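Local coordinates for protein restriction endonuclease PacI (PDB 3LDY) that cuts double-stranded DNA at the eight-base-pair sequence TTAATTAA, probably by the metal-dependent mechanism of HNH (beta-beta-alpha-metal) nucleases, at residues C4-R9 and S21-G26; L89-S94 and Q103-A108; E40-T45 and E98-Q103. All blocks are in the same frame, centred on the assembly; numbering follows the deposited sequence.

How the interactions relate
Interaction 1 comes first along the chain and ties a zinc-bearing loop to the start of helix 25-40; the end of that helix leads into the first segment of interaction 3. The segments of interactions 2 and 3 alternate in sequence and share Gln103, because residues 98-103 belong to the connection between strands 90-93 and 105-108. Centres of interactions 2 and 3 lie about 10 Å apart, and Asn104 and Arg93 of the hairpin probably hydrogen-bond to backbone oxygens of Gly99 and Glu98. Interaction 1 stands apart, its centre about 21 and 23 Å from those of interactions 2 and 3. All three line bound DNA, which spans the zinc site, probably structural, and the calcium site, probably catalytic.

Interaction 1 (C4-R9 and S21-G26); sequences CPRCQR and SKMCKG. With ZN (zinc ion), chain E; nucleotides of chain B; nucleotides of chain C.
With chi1 at 169°, Cys4 turns its SG away from its own backbone nitrogen, while Cys24 tucks its SG between backbone N and carbonyl carbon (chi1 78°); the two sulfurs thereby converge on one zinc ion. Cys4 SG binds the metal at 2.3 Å and Cys24 SG at 2.4 Å. Cys7 adds a third sulfur, and Cys27, in the first turn of helix 25-40, completes the site. Cysteine suits these places because four soft sulfurs can surround zinc from short, tightly turned chain.

Around the metal lies a second shell of N-H groups. The backbone N of Cys24 reaches across to Cys4 SG at 3.4 Å in a nearly straight bond (166°), and Arg6 N and Cys7 N point to the same sulfur from within the turn. Arg9 NE donates to Cys7 SG at 3.2 Å, with the sulfur in the guanidinium plane, and the edge of the group also brings Arg9 NH2 to 3.3 Å from Cys24 SG.

Farther out, Met23 runs alongside Arg6, its CE 3.4 Å from Arg6 NH2 at the guanidinium edge, while OP2 of DA2 of chain B lies over one face. Pro5 CD rests 3.6 Å from Lys22 O. On the other DNA chain, Ser21 grips OP2 of DG6 of chain C with both its N and its OG, the latter at 2.6 Å.

Four zinc-bound cysteines would carry excess negative charge, which the N-H donors and the Arg9 cation probably spread and offset, consistent with a structural zinc that fixes a DNA-contacting loop.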
loop_
_atom_site.group_PDB
_atom_site.type_symbol
_atom_site.label_atom_id
_atom_site.label_comp_id
_atom_site.label_asym_id
_atom_site.label_seq_id
_atom_site.Cartn_x
_atom_site.Cartn_y
_atom_site.Cartn_z
ATOM N N CYS A 4 -24.275 -22.977 -9.080
ATOM C CA CYS A 4 -23.764 -22.608 -7.768
ATOM C C CYS A 4 -24.748 -23.076 -6.703
ATOM O O CYS A 4 -25.926 -22.737 -6.769
ATOM C CB CYS A 4 -23.516 -21.090 -7.678
ATOM S SG CYS A 4 -23.175 -20.476 -6.013
ATOM N N PRO A 5 -24.269 -23.859 -5.713
ATOM C CA PRO A 5 -25.198 -24.408 -4.714
ATOM C C PRO A 5 -25.849 -23.318 -3.852
ATOM O O PRO A 5 -26.780 -23.604 -3.103
ATOM C CB PRO A 5 -24.299 -25.315 -3.856
ATOM C CG PRO A 5 -22.939 -24.732 -4.004
ATOM C CD PRO A 5 -22.870 -24.231 -5.420
ATOM N N ARG A 6 -25.359 -22.087 -3.969
ATOM C CA ARG A 6 -25.835 -20.984 -3.147
ATOM C C ARG A 6 -26.815 -20.056 -3.870
ATOM O O ARG A 6 -27.959 -19.957 -3.457
ATOM C CB ARG A 6 -24.668 -20.185 -2.565
ATOM C CG ARG A 6 -25.129 -19.012 -1.708
ATOM C CD ARG A 6 -25.244 -19.369 -0.240
ATOM N NE ARG A 6 -23.921 -19.381 0.375
ATOM C CZ ARG A 6 -23.683 -19.129 1.660
ATOM N NH1 ARG A 6 -24.688 -18.841 2.490
ATOM N NH2 ARG A 6 -22.436 -19.155 2.115
ATOM N N CYS A 7 -26.390 -19.379 -4.933
ATOM C CA CYS A 7 -27.320 -18.525 -5.688
ATOM C C CYS A 7 -28.126 -19.319 -6.720
ATOM O O CYS A 7 -29.037 -18.776 -7.326
ATOM C CB CYS A 7 -26.580 -17.393 -6.402
ATOM S SG CYS A 7 -25.375 -17.977 -7.645
ATOM N N GLN A 8 -27.753 -20.587 -6.911
ATOM C CA GLN A 8 -28.304 -21.489 -7.928
ATOM C C GLN A 8 -28.205 -20.991 -9.368
ATOM O O GLN A 8 -28.864 -21.538 -10.272
ATOM C CB GLN A 8 -29.731 -21.938 -7.579
ATOM C CG GLN A 8 -29.756 -23.160 -6.673
ATOM C CD GLN A 8 -30.514 -22.896 -5.391
ATOM O OE1 GLN A 8 -30.118 -22.031 -4.593
ATOM N NE2 GLN A 8 -31.612 -23.629 -5.180
ATOM N N ARG A 9 -27.373 -19.978 -9.598
ATOM C CA ARG A 9 -27.172 -19.533 -10.970
ATOM C C ARG A 9 -26.378 -20.562 -11.769
ATOM O O ARG A 9 -25.557 -21.319 -11.209
ATOM C CB ARG A 9 -26.498 -18.175 -11.039
ATOM C CG ARG A 9 -27.389 -17.008 -10.655
ATOM C CD ARG A 9 -26.590 -15.707 -10.714
ATOM N NE ARG A 9 -25.355 -15.774 -9.913
ATOM C CZ ARG A 9 -24.323 -14.935 -10.036
ATOM N NH1 ARG A 9 -24.328 -13.959 -10.954
ATOM N NH2 ARG A 9 -23.259 -15.088 -9.254
ATOM N N SER A 21 -13.397 -24.469 -2.226
ATOM C CA SER A 21 -14.699 -23.823 -2.029
ATOM C C SER A 21 -15.656 -24.103 -3.203
ATOM O O SER A 21 -15.257 -24.109 -4.376
ATOM C CB SER A 21 -14.586 -22.325 -1.697
ATOM O OG SER A 21 -14.110 -21.561 -2.786
ATOM N N LYS A 22 -16.917 -24.350 -2.863
ATOM C CA LYS A 22 -17.933 -24.735 -3.834
ATOM C C LYS A 22 -18.809 -23.572 -4.351
ATOM O O LYS A 22 -19.293 -23.638 -5.489
ATOM C CB LYS A 22 -18.801 -25.870 -3.267
ATOM C CG LYS A 22 -18.093 -27.233 -3.178
ATOM C CD LYS A 22 -19.052 -28.313 -2.643
ATOM C CE LYS A 22 -18.371 -29.672 -2.459
ATOM N NZ LYS A 22 -19.316 -30.698 -1.909
ATOM N N MET A 23 -19.000 -22.516 -3.552
ATOM C CA MET A 23 -19.832 -21.383 -3.986
ATOM C C MET A 23 -19.109 -20.492 -5.025
ATOM O O MET A 23 -17.880 -20.468 -5.065
ATOM C CB MET A 23 -20.326 -20.558 -2.774
ATOM C CG MET A 23 -19.290 -19.623 -2.151
ATOM S SD MET A 23 -19.953 -18.691 -0.737
ATOM C CE MET A 23 -19.429 -19.750 0.633
ATOM N N CYS A 24 -19.877 -19.780 -5.853
ATOM C CA CYS A 24 -19.308 -18.885 -6.866
ATOM C C CYS A 24 -18.634 -17.618 -6.290
ATOM O O CYS A 24 -18.811 -17.276 -5.113
ATOM C CB CYS A 24 -20.365 -18.499 -7.909
ATOM S SG CYS A 24 -21.537 -17.227 -7.400
ATOM N N LYS A 25 -17.877 -16.919 -7.133
ATOM C CA LYS A 25 -17.142 -15.710 -6.704
ATOM C C LYS A 25 -18.074 -14.595 -6.208
ATOM O O LYS A 25 -17.746 -13.882 -5.267
ATOM C CB LYS A 25 -16.267 -15.174 -7.839
ATOM C CG LYS A 25 -15.099 -16.073 -8.229
ATOM C CD LYS A 25 -14.470 -15.573 -9.519
ATOM C CE LYS A 25 -13.177 -16.332 -9.830
ATOM N NZ LYS A 25 -12.511 -15.772 -11.055
ATOM N N GLY A 26 -19.226 -14.449 -6.864
ATOM C CA GLY A 26 -20.247 -13.480 -6.471
ATOM C C GLY A 26 -20.789 -13.778 -5.088
ATOM O O GLY A 26 -20.863 -12.876 -4.219
HETATM ZN ZN ZN E . -23.408 -18.190 -6.309
ATOM P P DA B 2 -26.205 -22.556 1.503
ATOM O OP1 DA B 2 -27.482 -21.978 1.010
ATOM O OP2 DA B 2 -24.951 -22.421 0.715
ATOM O "O5'" DA B 2 -25.914 -22.002 2.976
ATOM C "C5'" DA B 2 -26.952 -21.943 3.957
ATOM C "C4'" DA B 2 -26.373 -21.671 5.338
ATOM O "O4'" DA B 2 -25.412 -22.699 5.692
ATOM C "C3'" DA B 2 -25.626 -20.350 5.509
ATOM O "O3'" DA B 2 -25.945 -19.834 6.811
ATOM C "C2'" DA B 2 -24.158 -20.773 5.378
ATOM C "C1'" DA B 2 -24.244 -22.063 6.177
ATOM N N9 DA B 2 -23.150 -23.011 6.035
ATOM C C8 DA B 2 -22.693 -23.584 4.876
ATOM N N7 DA B 2 -21.708 -24.429 5.066
ATOM C C5 DA B 2 -21.515 -24.409 6.444
ATOM C C6 DA B 2 -20.612 -25.096 7.291
ATOM N N6 DA B 2 -19.710 -25.960 6.809
ATOM N N1 DA B 2 -20.680 -24.852 8.632
ATOM C C2 DA B 2 -21.602 -23.982 9.094
ATOM N N3 DA B 2 -22.503 -23.279 8.394
ATOM C C4 DA B 2 -22.404 -23.542 7.066
ATOM P P DG C 6 -10.132 -21.640 -2.747
ATOM O OP1 DG C 6 -9.384 -21.374 -3.985
ATOM O OP2 DG C 6 -11.557 -22.010 -2.866
ATOM O "O5'" DG C 6 -9.446 -22.783 -1.849
ATOM C "C5'" DG C 6 -8.383 -22.379 -0.964
ATOM C "C4'" DG C 6 -8.756 -22.552 0.503
ATOM O "O4'" DG C 6 -9.765 -21.614 0.928
ATOM C "C3'" DG C 6 -9.309 -23.910 0.918
ATOM O "O3'" DG C 6 -8.356 -24.494 1.789
ATOM C "C2'" DG C 6 -10.606 -23.596 1.665
ATOM C "C1'" DG C 6 -10.335 -22.167 2.084
ATOM N N9 DG C 6 -11.493 -21.350 2.393
ATOM C C8 DG C 6 -12.491 -20.975 1.529
ATOM N N7 DG C 6 -13.387 -20.216 2.086
ATOM C C5 DG C 6 -12.951 -20.086 3.396
ATOM C C6 DG C 6 -13.523 -19.382 4.474
ATOM O O6 DG C 6 -14.545 -18.701 4.480
ATOM N N1 DG C 6 -12.783 -19.491 5.642
ATOM C C2 DG C 6 -11.618 -20.204 5.754
ATOM N N2 DG C 6 -11.060 -20.183 6.967
ATOM N N3 DG C 6 -11.059 -20.875 4.751
ATOM C C4 DG C 6 -11.785 -20.774 3.605
#

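Interaction 2 (L89-S94 and Q103-A108); sequences LGVDRS and QNARLA. With CA (calcium ion), chain F; nucleotides of chain C.
Strands 90-93 and 105-108 pair as an antiparallel beta hairpin in the buried heart of the chain, consistent with the hairpin of the beta-beta-alpha-metal fold. Gly90 and Asp92 form hydrogen-bonded pairs with Ala108 and Arg106; Asp92 N meets Arg106 O at 2.7 Å (174°), but the return bond is weak. Ser94 N extends the ladder to Asn104 O at 2.8 Å.

On one face, Asp92 stands beside Ala108; its CG, anti to the backbone N (chi1 160°), lets OD1 reach the calcium ion, which also holds OP1 of DT3 and O3' of DT2 of chain C and two waters. Tyr65 steadies Asp92 OD2. Glycine suits position 90, since a CB would collide with OP2 of DA4 of chain C. From the opposite face, Arg93 meets the phosphates edge-on: NE bonds OP2 of DT3 at 3.0 Å, NH2 reaches OP1 of DT2, and Ser96 O holds NH1. Its backbone N donates to OP1 of DT3.

Val91 CG2 packs on Ala105 CB at 3.7 Å, and both lean with Leu107 on Trp54 of helix 48-55. Arg106 pairs with Asp126 of helix 122-138, and helix 110-116 gives Asn113 to the calcium and Lys116 NZ to Asp92 OD1 and Ser94 O.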
loop_
_atom_site.group_PDB
_atom_site.type_symbol
_atom_site.label_atom_id
_atom_site.label_comp_id
_atom_site.label_asym_id
_atom_site.label_seq_id
_atom_site.Cartn_x
_atom_site.Cartn_y
_atom_site.Cartn_z
ATOM N N LEU A 89 -11.788 -9.914 -8.234
ATOM C CA LEU A 89 -11.633 -8.511 -7.895
ATOM C C LEU A 89 -12.643 -8.177 -6.805
ATOM O O LEU A 89 -13.719 -8.766 -6.763
ATOM C CB LEU A 89 -11.828 -7.629 -9.139
ATOM C CG LEU A 89 -10.857 -7.953 -10.290
ATOM C CD1 LEU A 89 -11.151 -7.037 -11.434
ATOM C CD2 LEU A 89 -9.373 -7.830 -9.877
ATOM N N GLY A 90 -12.301 -7.257 -5.910
ATOM C CA GLY A 90 -13.213 -6.914 -4.815
ATOM C C GLY A 90 -13.806 -5.534 -4.978
ATOM O O GLY A 90 -13.715 -4.927 -6.043
ATOM N N VAL A 91 -14.451 -5.041 -3.935
ATOM C CA VAL A 91 -15.058 -3.723 -4.009
ATOM C C VAL A 91 -14.351 -2.734 -3.077
ATOM O O VAL A 91 -13.970 -3.069 -1.942
ATOM C CB VAL A 91 -16.660 -3.732 -3.919
ATOM C CG1 VAL A 91 -17.246 -5.105 -3.621
ATOM C CG2 VAL A 91 -17.212 -2.683 -3.004
ATOM N N ASP A 92 -14.108 -1.555 -3.626
ATOM C CA ASP A 92 -13.512 -0.452 -2.923
ATOM C C ASP A 92 -14.671 0.449 -2.502
ATOM O O ASP A 92 -15.515 0.769 -3.332
ATOM C CB ASP A 92 -12.590 0.292 -3.903
ATOM C CG ASP A 92 -12.266 1.727 -3.465
ATOM O OD1 ASP A 92 -11.950 1.948 -2.274
ATOM O OD2 ASP A 92 -12.283 2.642 -4.331
ATOM N N ARG A 93 -14.722 0.824 -1.218
ATOM C CA ARG A 93 -15.633 1.881 -0.726
ATOM C C ARG A 93 -14.950 3.182 -1.143
ATOM O O ARG A 93 -14.057 3.687 -0.442
ATOM C CB ARG A 93 -15.819 1.791 0.806
ATOM C CG ARG A 93 -16.409 0.429 1.280
ATOM C CD ARG A 93 -16.449 0.255 2.823
ATOM N NE ARG A 93 -15.091 0.153 3.370
ATOM C CZ ARG A 93 -14.444 1.143 3.978
ATOM N NH1 ARG A 93 -15.037 2.314 4.173
ATOM N NH2 ARG A 93 -13.199 0.956 4.410
ATOM N N SER A 94 -15.323 3.707 -2.306
ATOM C CA SER A 94 -14.475 4.727 -2.905
ATOM C C SER A 94 -14.230 5.920 -1.955
ATOM O O SER A 94 -13.080 6.308 -1.793
ATOM C CB SER A 94 -14.978 5.151 -4.264
ATOM O OG SER A 94 -16.225 5.684 -4.083
ATOM N N GLN A 103 -23.844 3.496 -5.055
ATOM C CA GLN A 103 -23.219 4.810 -5.277
ATOM C C GLN A 103 -21.763 4.907 -4.807
ATOM O O GLN A 103 -20.945 5.586 -5.447
ATOM C CB GLN A 103 -24.052 5.933 -4.637
ATOM C CG GLN A 103 -23.457 7.320 -4.834
ATOM C CD GLN A 103 -23.236 7.664 -6.300
ATOM O OE1 GLN A 103 -24.136 7.523 -7.130
ATOM N NE2 GLN A 103 -22.038 8.125 -6.623
ATOM N N ASN A 104 -21.437 4.233 -3.701
ATOM C CA ASN A 104 -20.057 4.267 -3.154
ATOM C C ASN A 104 -19.100 3.142 -3.585
ATOM O O ASN A 104 -17.905 3.259 -3.398
ATOM C CB ASN A 104 -20.070 4.344 -1.614
ATOM C CG ASN A 104 -18.729 4.798 -1.031
ATOM O OD1 ASN A 104 -18.081 5.706 -1.557
ATOM N ND2 ASN A 104 -18.301 4.146 0.047
ATOM N N ALA A 105 -19.623 2.058 -4.142
ATOM C CA ALA A 105 -18.804 0.905 -4.568
ATOM C C ALA A 105 -18.128 1.129 -5.904
ATOM O O ALA A 105 -18.682 1.767 -6.807
ATOM C CB ALA A 105 -19.630 -0.364 -4.611
ATOM N N ARG A 106 -16.928 0.578 -6.010
ATOM C CA ARG A 106 -16.126 0.605 -7.202
ATOM C C ARG A 106 -15.385 -0.730 -7.205
ATOM O O ARG A 106 -14.934 -1.192 -6.156
ATOM C CB ARG A 106 -15.122 1.744 -7.049
ATOM C CG ARG A 106 -14.660 2.312 -8.335
ATOM C CD ARG A 106 -14.104 3.720 -8.126
ATOM N NE ARG A 106 -13.178 3.910 -9.218
ATOM C CZ ARG A 106 -12.732 5.064 -9.677
ATOM N NH1 ARG A 106 -13.113 6.215 -9.128
ATOM N NH2 ARG A 106 -11.883 5.043 -10.700
ATOM N N LEU A 107 -15.279 -1.371 -8.363
ATOM C CA LEU A 107 -14.504 -2.599 -8.477
ATOM C C LEU A 107 -13.027 -2.260 -8.396
ATOM O O LEU A 107 -12.539 -1.357 -9.130
ATOM C CB LEU A 107 -14.793 -3.266 -9.808
ATOM C CG LEU A 107 -14.758 -4.788 -9.805
ATOM C CD1 LEU A 107 -15.725 -5.404 -8.806
ATOM C CD2 LEU A 107 -15.021 -5.305 -11.214
ATOM N N ALA A 108 -12.314 -2.916 -7.487
ATOM C CA ALA A 108 -10.853 -2.730 -7.455
ATOM C C ALA A 108 -10.079 -4.035 -7.146
ATOM O O ALA A 108 -10.565 -4.888 -6.379
ATOM C CB ALA A 108 -10.473 -1.628 -6.473
HETATM CA CA CA F . -11.099 0.605 -0.413
ATOM P P DT C 3 -12.216 -1.530 1.470
ATOM O OP1 DT C 3 -12.824 -0.758 0.379
ATOM O OP2 DT C 3 -12.839 -1.699 2.847
ATOM O "O5'" DT C 3 -11.965 -3.021 0.926
ATOM C "C5'" DT C 3 -11.939 -4.181 1.785
ATOM C "C4'" DT C 3 -10.956 -5.172 1.158
ATOM O "O4'" DT C 3 -10.025 -5.513 2.199
ATOM C "C3'" DT C 3 -11.483 -6.524 0.643
ATOM O "O3'" DT C 3 -10.688 -6.980 -0.441
ATOM C "C2'" DT C 3 -11.294 -7.478 1.809
ATOM C "C1'" DT C 3 -10.104 -6.877 2.533
ATOM N N1 DT C 3 -10.234 -6.985 4.016
ATOM C C2 DT C 3 -9.247 -7.682 4.681
ATOM O O2 DT C 3 -8.321 -8.176 4.095
ATOM N N3 DT C 3 -9.378 -7.809 6.050
ATOM C C4 DT C 3 -10.393 -7.291 6.800
ATOM O O4 DT C 3 -10.415 -7.464 8.013
ATOM C C5 DT C 3 -11.413 -6.554 6.048
ATOM C C7 DT C 3 -12.564 -5.946 6.791
ATOM C C6 DT C 3 -11.305 -6.438 4.698
ATOM P P DT C 2 -10.332 1.572 6.242
ATOM O OP1 DT C 2 -11.117 2.677 5.647
ATOM O OP2 DT C 2 -10.889 0.818 7.397
ATOM O "O5'" DT C 2 -9.935 0.513 5.107
ATOM C "C5'" DT C 2 -9.541 0.996 3.839
ATOM C "C4'" DT C 2 -8.959 -0.110 2.976
ATOM O "O4'" DT C 2 -7.816 -0.691 3.634
ATOM C "C3'" DT C 2 -9.861 -1.298 2.716
ATOM O "O3'" DT C 2 -10.738 -0.948 1.669
ATOM C "C2'" DT C 2 -8.811 -2.343 2.302
ATOM C "C1'" DT C 2 -7.640 -2.034 3.236
ATOM N N1 DT C 2 -7.637 -2.920 4.456
ATOM C C2 DT C 2 -6.768 -4.005 4.515
ATOM O O2 DT C 2 -5.992 -4.215 3.624
ATOM N N3 DT C 2 -6.797 -4.838 5.630
ATOM C C4 DT C 2 -7.649 -4.637 6.696
ATOM O O4 DT C 2 -7.658 -5.404 7.689
ATOM C C5 DT C 2 -8.555 -3.503 6.577
ATOM C C7 DT C 2 -9.534 -3.201 7.691
ATOM C C6 DT C 2 -8.505 -2.712 5.477
ATOM P P DA C 4 -11.142 -8.086 -1.502
ATOM O OP1 DA C 4 -10.422 -7.769 -2.755
ATOM O OP2 DA C 4 -12.612 -8.171 -1.523
ATOM O "O5'" DA C 4 -10.543 -9.403 -0.826
ATOM C "C5'" DA C 4 -9.297 -10.012 -1.266
ATOM C "C4'" DA C 4 -9.327 -11.492 -0.918
ATOM O "O4'" DA C 4 -9.497 -11.624 0.511
ATOM C "C3'" DA C 4 -10.477 -12.309 -1.516
ATOM O "O3'" DA C 4 -10.025 -13.635 -1.904
ATOM C "C2'" DA C 4 -11.528 -12.393 -0.410
ATOM C "C1'" DA C 4 -10.647 -12.406 0.832
ATOM N N9 DA C 4 -11.206 -11.741 1.996
ATOM C C8 DA C 4 -12.264 -10.880 2.062
ATOM N N7 DA C 4 -12.491 -10.394 3.256
ATOM C C5 DA C 4 -11.533 -10.980 4.041
ATOM C C6 DA C 4 -11.246 -10.876 5.414
ATOM N N6 DA C 4 -11.937 -10.116 6.255
ATOM N N1 DA C 4 -10.193 -11.578 5.883
ATOM C C2 DA C 4 -9.496 -12.354 5.035
ATOM N N3 DA C 4 -9.675 -12.531 3.715
ATOM C C4 DA C 4 -10.728 -11.816 3.283
HETATM O O HOH W 1 -11.937 2.519 0.959
HETATM O O HOH W 2 -8.867 1.735 -0.306
#

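Interaction 3 (E40-T45 and E98-Q103); sequences EGHANT and EGYSPQ. With nucleotides of chain C.
Gly99 opens the contact by packing its CA 4.0 Å from His42 CB and 3.5 Å from Ala43 O. Glycine belongs here because any CB would run into that carbonyl oxygen. Just before His42, Gly41, the first residue past the helix, closes it with a Schellman motif, and Glu40 CG touches the C7 methyl of DT3 of chain C.

Tyr100 follows as the central residue. Its N bonds to Ala43 O at 2.8 Å and its O accepts Thr45 N at 2.9 Å, so its backbone spans both neighbours of Asn44 and makes a single beta-type bridge; the touching parts run in similar directions, 25° apart. Asn44 CA adds a C-H contact to the same Tyr100 O. The Asn44 amide stands steeply to the tyrosine ring, their planes 77° apart, with OD1 near Tyr100 CB. A chi1 of -67° carries the ring past His42 toward the DNA. Leu33 and Ala37 of helix 25-40 support the ring.

Ser101 then brings its CB to 3.1 Å from Thr45 OG1, while its own OG holds Asn104 N. Pro102 CD packs on the same threonine oxygen at 3.6 Å.

The loop between the hairpin strands is thus pinned to the loop that follows helix 25-40. Consistent with an HNH-type (beta-beta-alpha-metal) nuclease, Tyr100 lies near the DT3 phosphate that also binds calcium, its OH 3.8 Å from OP2 of DT3, too far for a bond.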
loop_
_atom_site.group_PDB
_atom_site.type_symbol
_atom_site.label_atom_id
_atom_site.label_comp_id
_atom_site.label_asym_id
_atom_site.label_seq_id
_atom_site.Cartn_x
_atom_site.Cartn_y
_atom_site.Cartn_z
ATOM N N GLU A 40 -16.605 -4.152 10.715
ATOM C CA GLU A 40 -15.954 -2.847 10.620
ATOM C C GLU A 40 -16.887 -1.688 10.939
ATOM O O GLU A 40 -16.462 -0.521 10.966
ATOM C CB GLU A 40 -15.336 -2.683 9.230
ATOM C CG GLU A 40 -14.322 -3.772 8.915
ATOM C CD GLU A 40 -13.040 -3.602 9.725
ATOM O OE1 GLU A 40 -12.564 -2.450 9.814
ATOM O OE2 GLU A 40 -12.499 -4.602 10.253
ATOM N N GLY A 41 -18.148 -2.020 11.210
ATOM C CA GLY A 41 -19.208 -1.023 11.426
ATOM C C GLY A 41 -19.524 -0.203 10.177
ATOM O O GLY A 41 -19.816 0.979 10.279
ATOM N N HIS A 42 -19.446 -0.804 8.989
ATOM C CA HIS A 42 -19.854 -0.083 7.785
ATOM C C HIS A 42 -21.299 -0.417 7.461
ATOM O O HIS A 42 -21.717 -1.569 7.626
ATOM C CB HIS A 42 -19.013 -0.456 6.573
ATOM C CG HIS A 42 -17.552 -0.215 6.740
ATOM N ND1 HIS A 42 -17.037 0.994 7.155
ATOM C CD2 HIS A 42 -16.486 -1.018 6.503
ATOM C CE1 HIS A 42 -15.718 0.919 7.190
ATOM N NE2 HIS A 42 -15.360 -0.294 6.803
ATOM N N ALA A 43 -22.051 0.575 6.981
ATOM C CA ALA A 43 -23.398 0.315 6.464
ATOM C C ALA A 43 -23.327 -0.457 5.136
ATOM O O ALA A 43 -22.306 -0.440 4.443
ATOM C CB ALA A 43 -24.181 1.617 6.296
ATOM N N ASN A 44 -24.415 -1.145 4.805
ATOM C CA ASN A 44 -24.537 -1.874 3.555
ATOM C C ASN A 44 -25.946 -1.756 2.965
ATOM O O ASN A 44 -26.873 -2.403 3.448
ATOM C CB ASN A 44 -24.175 -3.343 3.775
ATOM C CG ASN A 44 -24.324 -4.172 2.518
ATOM O OD1 ASN A 44 -24.310 -3.650 1.396
ATOM N ND2 ASN A 44 -24.463 -5.482 2.698
ATOM N N THR A 45 -26.102 -0.949 1.919
ATOM C CA THR A 45 -27.397 -0.820 1.263
ATOM C C THR A 45 -27.620 -1.781 0.073
ATOM O O THR A 45 -28.731 -1.867 -0.440
ATOM C CB THR A 45 -27.688 0.640 0.840
ATOM O OG1 THR A 45 -26.728 1.030 -0.134
ATOM C CG2 THR A 45 -27.601 1.604 2.038
ATOM N N GLU A 98 -17.377 6.255 3.978
ATOM C CA GLU A 98 -18.743 5.718 3.797
ATOM C C GLU A 98 -18.720 4.201 3.623
ATOM O O GLU A 98 -17.657 3.595 3.381
ATOM C CB GLU A 98 -19.465 6.343 2.592
ATOM C CG GLU A 98 -20.085 7.723 2.820
ATOM C CD GLU A 98 -21.448 7.709 3.528
ATOM O OE1 GLU A 98 -21.871 6.650 4.044
ATOM O OE2 GLU A 98 -22.092 8.782 3.558
ATOM N N GLY A 99 -19.899 3.583 3.743
ATOM C CA GLY A 99 -20.013 2.135 3.680
ATOM C C GLY A 99 -20.227 1.571 2.278
ATOM O O GLY A 99 -19.864 2.195 1.271
ATOM N N TYR A 100 -20.793 0.366 2.225
ATOM C CA TYR A 100 -21.098 -0.319 0.971
ATOM C C TYR A 100 -22.464 0.066 0.421
ATOM O O TYR A 100 -23.477 -0.060 1.107
ATOM C CB TYR A 100 -21.039 -1.824 1.175
ATOM C CG TYR A 100 -19.649 -2.363 1.484
ATOM C CD1 TYR A 100 -18.672 -2.487 0.478
ATOM C CD2 TYR A 100 -19.323 -2.770 2.777
ATOM C CE1 TYR A 100 -17.404 -3.015 0.764
ATOM C CE2 TYR A 100 -18.068 -3.289 3.061
ATOM C CZ TYR A 100 -17.117 -3.408 2.067
ATOM O OH TYR A 100 -15.894 -3.928 2.410
ATOM N N SER A 101 -22.471 0.540 -0.824
ATOM C CA SER A 101 -23.669 1.005 -1.523
ATOM C C SER A 101 -23.341 1.046 -3.017
ATOM O O SER A 101 -22.163 1.165 -3.386
ATOM C CB SER A 101 -24.073 2.421 -1.053
ATOM O OG SER A 101 -23.311 3.425 -1.720
ATOM N N PRO A 102 -24.363 0.956 -3.882
ATOM C CA PRO A 102 -24.128 1.084 -5.327
ATOM C C PRO A 102 -23.411 2.391 -5.664
ATOM O O PRO A 102 -22.463 2.384 -6.457
ATOM C CB PRO A 102 -25.552 1.077 -5.928
ATOM C CG PRO A 102 -26.363 0.287 -4.927
ATOM C CD PRO A 102 -25.777 0.645 -3.571
ATOM N N GLN A 103 -23.844 3.496 -5.055
ATOM C CA GLN A 103 -23.219 4.810 -5.277
ATOM C C GLN A 103 -21.763 4.907 -4.807
ATOM O O GLN A 103 -20.945 5.586 -5.447
ATOM C CB GLN A 103 -24.052 5.933 -4.637
ATOM C CG GLN A 103 -23.457 7.320 -4.834
ATOM C CD GLN A 103 -23.236 7.664 -6.300
ATOM O OE1 GLN A 103 -24.136 7.523 -7.130
ATOM N NE2 GLN A 103 -22.038 8.125 -6.623
ATOM P P DT C 3 -12.216 -1.530 1.470
ATOM O OP1 DT C 3 -12.824 -0.758 0.379
ATOM O OP2 DT C 3 -12.839 -1.699 2.847
ATOM O "O5'" DT C 3 -11.965 -3.021 0.926
ATOM C "C5'" DT C 3 -11.939 -4.181 1.785
ATOM C "C4'" DT C 3 -10.956 -5.172 1.158
ATOM O "O4'" DT C 3 -10.025 -5.513 2.199
ATOM C "C3'" DT C 3 -11.483 -6.524 0.643
ATOM O "O3'" DT C 3 -10.688 -6.980 -0.441
ATOM C "C2'" DT C 3 -11.294 -7.478 1.809
ATOM C "C1'" DT C 3 -10.104 -6.877 2.533
ATOM N N1 DT C 3 -10.234 -6.985 4.016
ATOM C C2 DT C 3 -9.247 -7.682 4.681
ATOM O O2 DT C 3 -8.321 -8.176 4.095
ATOM N N3 DT C 3 -9.378 -7.809 6.050
ATOM C C4 DT C 3 -10.393 -7.291 6.800
ATOM O O4 DT C 3 -10.415 -7.464 8.013
ATOM C C5 DT C 3 -11.413 -6.554 6.048
ATOM C C7 DT C 3 -12.564 -5.946 6.791
ATOM C C6 DT C 3 -11.305 -6.438 4.698
#